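Local coordinates for chaperone CupB2 (Pseudomonas aeruginosa, PDB 3Q48), which probably acts as a periplasmic chaperone of the PapD-like family, helping fimbrial subunits to fold and assemble, at residues Trp63-Gln69 and Arg137-Leu142. Sequence-based numbering, arbitrary orientation.
Sequences WIDDGRQ and RSRFKL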
loop_
_atom_site.group_PDB
_atom_site.type_symbol
_atom_site.label_atom_id
_atom_site.label_comp_id
_atom_site.label_asym_id
_atom_site.label_seq_id
_atom_site.Cartn_x
_atom_site.Cartn_y
_atom_site.Cartn_z
ATOM N N TRP A 63 -5.648 10.538 -9.671
ATOM C CA TRP A 63 -6.794 10.791 -8.788
ATOM C C TRP A 63 -6.721 9.804 -7.643
ATOM O O TRP A 63 -6.165 8.698 -7.804
ATOM C CB TRP A 63 -8.164 10.685 -9.534
ATOM C CG TRP A 63 -8.685 9.313 -9.823
ATOM C CD1 TRP A 63 -9.567 8.601 -9.068
ATOM C CD2 TRP A 63 -8.381 8.488 -10.957
ATOM N NE1 TRP A 63 -9.843 7.387 -9.659
ATOM C CE2 TRP A 63 -9.122 7.284 -10.811
ATOM C CE3 TRP A 63 -7.542 8.638 -12.076
ATOM C CZ2 TRP A 63 -9.039 6.237 -11.713
ATOM C CZ3 TRP A 63 -7.463 7.597 -12.995
ATOM C CH2 TRP A 63 -8.219 6.406 -12.809
ATOM N N ILE A 64 -7.325 10.188 -6.517
ATOM C CA ILE A 64 -7.363 9.383 -5.313
ATOM C C ILE A 64 -8.750 8.891 -4.970
ATOM O O ILE A 64 -9.727 9.654 -5.030
ATOM C CB ILE A 64 -6.749 10.174 -4.126
ATOM C CG1 ILE A 64 -5.218 10.279 -4.334
ATOM C CG2 ILE A 64 -7.009 9.490 -2.822
ATOM C CD1 ILE A 64 -4.719 11.516 -3.919
ATOM N N ASP A 65 -8.845 7.613 -4.617
ATOM C CA ASP A 65 -10.090 7.111 -4.085
ATOM C C ASP A 65 -9.904 6.457 -2.701
ATOM O O ASP A 65 -8.796 6.418 -2.203
ATOM C CB ASP A 65 -10.830 6.253 -5.121
ATOM C CG ASP A 65 -10.204 4.896 -5.332
ATOM O OD1 ASP A 65 -10.166 4.089 -4.383
ATOM O OD2 ASP A 65 -9.799 4.617 -6.475
ATOM N N ASP A 66 -10.986 6.016 -2.064
ATOM C CA ASP A 66 -10.907 5.508 -0.690
ATOM C C ASP A 66 -11.156 4.026 -0.669
ATOM O O ASP A 66 -11.436 3.486 0.384
ATOM C CB ASP A 66 -11.932 6.197 0.217
ATOM C CG ASP A 66 -13.394 5.929 -0.233
ATOM O OD1 ASP A 66 -13.604 5.195 -1.237
ATOM O OD2 ASP A 66 -14.330 6.457 0.409
ATOM N N GLY A 67 -11.082 3.394 -1.840
ATOM C CA GLY A 67 -11.203 1.929 -2.039
ATOM C C GLY A 67 -12.326 1.535 -3.000
ATOM O O GLY A 67 -12.297 0.464 -3.613
ATOM N N ARG A 68 -13.343 2.390 -3.101
ATOM C CA ARG A 68 -14.403 2.268 -4.105
ATOM C C ARG A 68 -13.884 2.713 -5.483
ATOM O O ARG A 68 -13.518 3.884 -5.661
ATOM C CB ARG A 68 -15.583 3.146 -3.707
ATOM C CG ARG A 68 -16.035 2.959 -2.313
ATOM C CD ARG A 68 -17.493 3.368 -2.172
ATOM N NE ARG A 68 -17.683 4.696 -1.569
ATOM C CZ ARG A 68 -18.871 5.318 -1.486
ATOM N NH1 ARG A 68 -19.975 4.751 -1.984
ATOM N NH2 ARG A 68 -18.966 6.522 -0.921
ATOM N N GLN A 69 -13.856 1.792 -6.448
ATOM C CA GLN A 69 -13.353 2.070 -7.815
ATOM C C GLN A 69 -14.486 2.075 -8.798
ATOM O O GLN A 69 -14.283 2.111 -10.019
ATOM C CB GLN A 69 -12.445 0.957 -8.288
ATOM C CG GLN A 69 -11.425 0.513 -7.296
ATOM C CD GLN A 69 -10.458 -0.379 -7.967
ATOM O OE1 GLN A 69 -10.121 -0.138 -9.134
ATOM N NE2 GLN A 69 -10.014 -1.427 -7.283
ATOM N N ARG A 137 -3.557 1.292 -16.526
ATOM C CA ARG A 137 -3.951 1.917 -15.257
ATOM C C ARG A 137 -3.250 1.347 -14.064
ATOM O O ARG A 137 -3.345 0.146 -13.839
ATOM C CB ARG A 137 -5.431 1.732 -15.004
ATOM C CG ARG A 137 -5.885 2.407 -13.724
ATOM C CD ARG A 137 -6.659 1.443 -12.872
ATOM N NE ARG A 137 -7.331 2.143 -11.779
ATOM C CZ ARG A 137 -8.651 2.194 -11.635
ATOM N NH1 ARG A 137 -9.428 1.590 -12.507
ATOM N NH2 ARG A 137 -9.196 2.848 -10.615
ATOM N N SER A 138 -2.602 2.203 -13.266
ATOM C CA SER A 138 -1.897 1.791 -12.043
ATOM C C SER A 138 -2.557 2.243 -10.751
ATOM O O SER A 138 -3.191 3.292 -10.704
ATOM C CB SER A 138 -0.481 2.308 -12.061
ATOM O OG SER A 138 0.331 1.301 -12.579
ATOM N N ARG A 139 -2.347 1.456 -9.697
ATOM C CA ARG A 139 -3.048 1.650 -8.437
ATOM C C ARG A 139 -2.137 1.451 -7.227
ATOM O O ARG A 139 -1.781 0.311 -6.949
ATOM C CB ARG A 139 -4.204 0.671 -8.397
ATOM C CG ARG A 139 -5.295 1.085 -7.445
ATOM C CD ARG A 139 -6.559 0.319 -7.656
ATOM N NE ARG A 139 -7.312 0.390 -6.421
ATOM C CZ ARG A 139 -8.181 1.353 -6.130
ATOM N NH1 ARG A 139 -8.428 2.343 -6.995
ATOM N NH2 ARG A 139 -8.826 1.306 -4.980
ATOM N N PHE A 140 -1.778 2.546 -6.520
ATOM C CA PHE A 140 -0.833 2.588 -5.333
ATOM C C PHE A 140 -1.480 2.876 -3.953
ATOM O O PHE A 140 -2.378 3.702 -3.832
ATOM C CB PHE A 140 0.291 3.632 -5.563
ATOM C CG PHE A 140 0.921 3.506 -6.908
ATOM C CD1 PHE A 140 1.994 2.628 -7.099
ATOM C CD2 PHE A 140 0.360 4.157 -8.023
ATOM C CE1 PHE A 140 2.545 2.434 -8.397
ATOM C CE2 PHE A 140 0.889 3.981 -9.285
ATOM C CZ PHE A 140 1.989 3.126 -9.488
ATOM N N LYS A 141 -1.004 2.213 -2.910
ATOM C CA LYS A 141 -1.534 2.447 -1.608
ATOM C C LYS A 141 -1.085 3.805 -1.147
ATOM O O LYS A 141 0.103 4.163 -1.310
ATOM C CB LYS A 141 -1.036 1.388 -0.635
ATOM C CG LYS A 141 -1.660 0.077 -0.862
ATOM C CD LYS A 141 -0.929 -1.024 -0.093
ATOM C CE LYS A 141 -1.412 -2.377 -0.694
ATOM N NZ LYS A 141 -0.707 -3.575 -0.152
ATOM N N LEU A 142 -2.016 4.553 -0.550
ATOM C CA LEU A 142 -1.663 5.786 0.168
ATOM C C LEU A 142 -1.977 5.628 1.670
ATOM O O LEU A 142 -3.106 5.366 2.073
ATOM C CB LEU A 142 -2.376 6.988 -0.446
ATOM C CG LEU A 142 -1.860 8.439 -0.250
ATOM C CD1 LEU A 142 -2.630 9.374 -1.149
ATOM C CD2 LEU A 142 -2.031 8.940 1.149
#
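Two donors converge on OD1 of Asp-65: NH2 of Arg-139 on the syn lone pair of the oxygen (3.1 Å) and the backbone N of Gly-67 on its anti one (2.8 Å), closing an Asx turn where strand 58-65 ends. Glycine suits that turn, since at phi 123° a side chain would jam against the preceding carbonyl O. OD2 of Asp-65 takes NH1 of Arg-139 at 2.7 Å; the carboxylate thus offers one oxygen per nitrogen, end-on and 17° from coplanar. Arginine is long enough, extended from CG to NE, to span from strand 136-145 across strand 112-121. There Asn-117 completes the network: its ND2 donates to OD2 of Asp-65, and its own OD1 accepts from NH1 of Arg-139 and NH2 of Arg-137. The flat amide of Gln-69 matches the Arg-139 guanidinium face, CD of Gln-69 lying 3.4 Å from CZ of Arg-139. OE1 of Gln-69 lies over one face of the Arg-137 guanidinium; opposite, CZ2 of Trp-63 comes within 3.6 Å of Arg-137 NH2, the planes tilted 50°. Across the sheet, branched aliphatics fill the Ig-fold core, Ile-64 CD1 meeting Leu-142 CD1. The paired charge probably favours ionised Asp-65, and the two-pronged grip, with Asn-117, fixes the Arg-139 guanidinium's rotation.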